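Local coordinates for protein glutamine cyclotransferase (Zymomonas mobilis, PDB 3NOL) that catalyses the cyclisation of N-terminal glutamine to pyroglutamate, releasing ammonia, on a beta-propeller scaffold that binds calcium, at residues I208-E216 with W246-R257. Numbering follows the deposited sequence.
Sequences IDLNGILAE and WPKVFEITLTQR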
loop_
_atom_site.group_PDB
_atom_site.type_symbol
_atom_site.label_atom_id
_atom_site.label_comp_id
_atom_site.label_asym_id
_atom_site.label_seq_id
_atom_site.Cartn_x
_atom_site.Cartn_y
_atom_site.Cartn_z
ATOM N N ILE A 208 11.373 -0.999 9.676
ATOM C CA ILE A 208 11.035 0.380 10.023
ATOM C C ILE A 208 10.046 0.393 11.177
ATOM O O ILE A 208 8.949 -0.150 11.075
ATOM C CB ILE A 208 10.452 1.113 8.804
ATOM C CG1 ILE A 208 11.494 1.134 7.667
ATOM C CG2 ILE A 208 9.960 2.515 9.199
ATOM C CD1 ILE A 208 10.852 1.240 6.270
ATOM N N ASP A 209 10.444 1.012 12.281
ATOM C CA ASP A 209 9.628 1.034 13.495
ATOM C C ASP A 209 8.881 2.370 13.588
ATOM O O ASP A 209 9.486 3.407 13.895
ATOM C CB ASP A 209 10.536 0.839 14.724
ATOM C CG ASP A 209 9.759 0.740 16.033
ATOM O OD1 ASP A 209 8.517 0.868 16.031
ATOM O OD2 ASP A 209 10.414 0.527 17.094
ATOM N N LEU A 210 7.580 2.348 13.296
ATOM C CA LEU A 210 6.729 3.541 13.420
ATOM C C LEU A 210 5.925 3.636 14.732
ATOM O O LEU A 210 5.020 4.444 14.834
ATOM C CB LEU A 210 5.785 3.688 12.204
ATOM C CG LEU A 210 6.509 3.789 10.849
ATOM C CD1 LEU A 210 5.517 4.025 9.706
ATOM C CD2 LEU A 210 7.615 4.853 10.846
ATOM N N ASN A 211 6.248 2.804 15.721
ATOM C CA ASN A 211 5.586 2.922 17.016
ATOM C C ASN A 211 5.762 4.327 17.563
ATOM O O ASN A 211 6.847 4.904 17.469
ATOM C CB ASN A 211 6.082 1.858 17.989
ATOM C CG ASN A 211 5.416 0.522 17.754
ATOM O OD1 ASN A 211 4.237 0.348 18.067
ATOM N ND2 ASN A 211 6.161 -0.430 17.198
ATOM N N GLY A 212 4.669 4.891 18.069
ATOM C CA GLY A 212 4.691 6.248 18.622
ATOM C C GLY A 212 4.408 7.386 17.651
ATOM O O GLY A 212 4.224 8.539 18.075
ATOM N N ILE A 213 4.352 7.083 16.352
ATOM C CA ILE A 213 4.074 8.112 15.352
ATOM C C ILE A 213 2.684 8.772 15.550
ATOM O O ILE A 213 2.523 9.947 15.253
ATOM C CB ILE A 213 4.310 7.616 13.887
ATOM C CG1 ILE A 213 4.572 8.805 12.958
ATOM C CG2 ILE A 213 3.156 6.730 13.422
ATOM C CD1 ILE A 213 5.160 8.452 11.641
ATOM N N LEU A 214 1.709 8.026 16.075
ATOM C CA LEU A 214 0.373 8.602 16.341
ATOM C C LEU A 214 0.389 9.741 17.346
ATOM O O LEU A 214 -0.473 10.615 17.297
ATOM C CB LEU A 214 -0.636 7.536 16.776
ATOM C CG LEU A 214 -1.396 6.802 15.680
ATOM C CD1 LEU A 214 -2.587 6.065 16.312
ATOM C CD2 LEU A 214 -1.858 7.749 14.558
ATOM N N ALA A 215 1.358 9.710 18.262
ATOM C CA ALA A 215 1.555 10.766 19.258
ATOM C C ALA A 215 1.951 12.105 18.604
ATOM O O ALA A 215 1.784 13.170 19.207
ATOM C CB ALA A 215 2.613 10.321 20.293
ATOM N N GLU A 216 2.445 12.034 17.362
ATOM C CA GLU A 216 2.842 13.205 16.573
ATOM C C GLU A 216 1.793 13.574 15.487
ATOM O O GLU A 216 2.047 14.429 14.626
ATOM C CB GLU A 216 4.231 12.963 15.934
ATOM C CG GLU A 216 5.378 12.842 16.979
ATOM C CD GLU A 216 6.749 12.545 16.360
ATOM O OE1 GLU A 216 7.252 13.362 15.551
ATOM O OE2 GLU A 216 7.335 11.493 16.696
ATOM N N TRP A 246 -6.507 7.275 9.892
ATOM C CA TRP A 246 -5.462 8.137 10.419
ATOM C C TRP A 246 -5.697 9.581 9.951
ATOM O O TRP A 246 -6.096 9.808 8.800
ATOM C CB TRP A 246 -4.085 7.630 9.987
ATOM C CG TRP A 246 -3.620 6.470 10.794
ATOM C CD1 TRP A 246 -4.389 5.470 11.361
ATOM C CD2 TRP A 246 -2.277 6.208 11.178
ATOM N NE1 TRP A 246 -3.581 4.593 12.055
ATOM C CE2 TRP A 246 -2.283 5.028 11.969
ATOM C CE3 TRP A 246 -1.062 6.859 10.945
ATOM C CZ2 TRP A 246 -1.110 4.488 12.517
ATOM C CZ3 TRP A 246 0.098 6.321 11.496
ATOM C CH2 TRP A 246 0.066 5.150 12.268
ATOM N N PRO A 247 -5.482 10.564 10.847
ATOM C CA PRO A 247 -5.722 11.979 10.489
ATOM C C PRO A 247 -4.627 12.625 9.642
ATOM O O PRO A 247 -4.779 13.783 9.228
ATOM C CB PRO A 247 -5.775 12.679 11.861
ATOM C CG PRO A 247 -4.825 11.836 12.719
ATOM C CD PRO A 247 -5.061 10.411 12.261
ATOM N N LYS A 248 -3.525 11.902 9.429
ATOM C CA LYS A 248 -2.404 12.438 8.639
ATOM C C LYS A 248 -1.803 11.397 7.701
ATOM O O LYS A 248 -1.882 10.205 7.979
ATOM C CB LYS A 248 -1.269 12.946 9.556
ATOM C CG LYS A 248 -1.617 14.067 10.559
ATOM C CD LYS A 248 -2.033 15.388 9.897
ATOM C CE LYS A 248 -2.275 16.456 10.987
ATOM N NZ LYS A 248 -2.772 17.750 10.414
ATOM N N VAL A 249 -1.187 11.876 6.611
ATOM C CA VAL A 249 -0.168 11.143 5.876
ATOM C C VAL A 249 1.151 11.803 6.296
ATOM O O VAL A 249 1.259 13.037 6.270
ATOM C CB VAL A 249 -0.315 11.291 4.339
ATOM C CG1 VAL A 249 0.816 10.548 3.604
ATOM C CG2 VAL A 249 -1.692 10.792 3.873
ATOM N N PHE A 250 2.131 10.995 6.661
ATOM C CA PHE A 250 3.432 11.514 7.088
ATOM C C PHE A 250 4.443 11.298 5.984
ATOM O O PHE A 250 4.598 10.179 5.478
ATOM C CB PHE A 250 3.941 10.783 8.332
ATOM C CG PHE A 250 3.066 10.967 9.542
ATOM C CD1 PHE A 250 2.183 9.969 9.918
ATOM C CD2 PHE A 250 3.115 12.157 10.288
ATOM C CE1 PHE A 250 1.344 10.128 11.035
ATOM C CE2 PHE A 250 2.289 12.337 11.408
ATOM C CZ PHE A 250 1.401 11.306 11.787
ATOM N N GLU A 251 5.153 12.366 5.638
ATOM C CA GLU A 251 6.335 12.249 4.803
ATOM C C GLU A 251 7.504 12.062 5.771
ATOM O O GLU A 251 7.737 12.919 6.647
ATOM C CB GLU A 251 6.505 13.513 3.966
ATOM C CG GLU A 251 7.772 13.515 3.150
ATOM C CD GLU A 251 7.975 14.819 2.370
ATOM O OE1 GLU A 251 9.098 15.007 1.859
ATOM O OE2 GLU A 251 7.028 15.628 2.272
ATOM N N ILE A 252 8.200 10.938 5.631
ATOM C CA ILE A 252 9.247 10.558 6.602
ATOM C C ILE A 252 10.588 10.257 5.954
ATOM O O ILE A 252 10.659 9.753 4.830
ATOM C CB ILE A 252 8.850 9.324 7.466
ATOM C CG1 ILE A 252 8.568 8.078 6.584
ATOM C CG2 ILE A 252 7.693 9.646 8.397
ATOM C CD1 ILE A 252 8.443 6.766 7.427
ATOM N N THR A 253 11.655 10.549 6.688
ATOM C CA THR A 253 12.977 10.006 6.357
ATOM C C THR A 253 13.327 8.890 7.360
ATOM O O THR A 253 12.681 8.764 8.406
ATOM C CB THR A 253 14.067 11.114 6.324
ATOM O OG1 THR A 253 14.096 11.782 7.583
ATOM C CG2 THR A 253 13.784 12.147 5.182
ATOM N N LEU A 254 14.319 8.069 7.008
ATOM C CA LEU A 254 14.721 6.913 7.818
ATOM C C LEU A 254 16.169 7.029 8.229
ATOM O O LEU A 254 17.003 7.467 7.435
ATOM C CB LEU A 254 14.551 5.612 7.018
ATOM C CG LEU A 254 13.145 5.345 6.519
ATOM C CD1 LEU A 254 13.175 4.048 5.701
ATOM C CD2 LEU A 254 12.198 5.257 7.713
ATOM N N THR A 255 16.454 6.641 9.471
ATOM C CA THR A 255 17.834 6.505 9.942
ATOM C C THR A 255 17.992 5.193 10.678
ATOM O O THR A 255 17.135 4.828 11.497
ATOM C CB THR A 255 18.258 7.655 10.887
ATOM O OG1 THR A 255 17.348 7.740 11.992
ATOM C CG2 THR A 255 18.288 8.986 10.139
ATOM N N GLN A 256 19.107 4.512 10.422
ATOM C CA GLN A 256 19.356 3.234 11.072
ATOM C C GLN A 256 19.595 3.453 12.556
ATOM O O GLN A 256 20.396 4.312 12.953
ATOM C CB GLN A 256 20.530 2.478 10.430
ATOM C CG GLN A 256 20.713 1.085 11.055
ATOM C CD GLN A 256 21.892 0.306 10.493
ATOM O OE1 GLN A 256 22.365 0.565 9.390
ATOM N NE2 GLN A 256 22.367 -0.665 11.262
ATOM N N ARG A 257 18.873 2.704 13.371
ATOM C CA ARG A 257 19.016 2.781 14.825
ATOM C C ARG A 257 20.331 2.132 15.309
ATOM O O ARG A 257 20.799 1.135 14.731
ATOM C CB ARG A 257 17.815 2.118 15.498
ATOM C CG ARG A 257 17.840 2.139 17.030
ATOM C CD ARG A 257 16.722 1.278 17.595
ATOM N NE ARG A 257 15.404 1.808 17.233
ATOM C CZ ARG A 257 14.247 1.217 17.515
ATOM N NH1 ARG A 257 14.223 0.055 18.170
ATOM N NH2 ARG A 257 13.111 1.792 17.139
HETATM O O HOH W 1 12.034 -1.712 17.528
#
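Ile-213 and Leu-214, in the 3-10 turn 213-216, pack aliphatic carbons closely against two aromatic rings. Leu-214 CD2 stands almost squarely over the six-membered ring of Trp-246, 3.6 Å from its centroid in a CH-pi contact. With CG1 of Ile-213 anti to the backbone N (chi1 -157°), that branch covers a face of the Phe-250 ring, while CG2 touches Trp-246 CZ3 at 3.6 Å. Further along, Leu-210 CD2 meets Ile-252 CD1 more loosely at 4.0 Å, and Ile-208 crosses Leu-254 at about a right angle, CD1 on CD1 at 3.7 Å. The partly exposed end is polar. Arg-257 NH2 donates to Asp-209 OD2 (3.0 Å) within a salt bridge and forms another with Asp-30; a water joins Asp-209 OD2 to Arg-257 NH1. Asp-209 OD1 accepts from the backbone N of Asn-211, an Asx turn, and from its ND2, the two arriving from opposite faces of the carboxylate plane. Replacing Asp-209 by an alanine is likely to cost Arg-257 one of its carboxylate mates and leave the Asn-211 turn less fixed. In the propeller, strand 28-38 lies between strands 204-209 and 248-256, pairing parallel with the former and antiparallel with the latter.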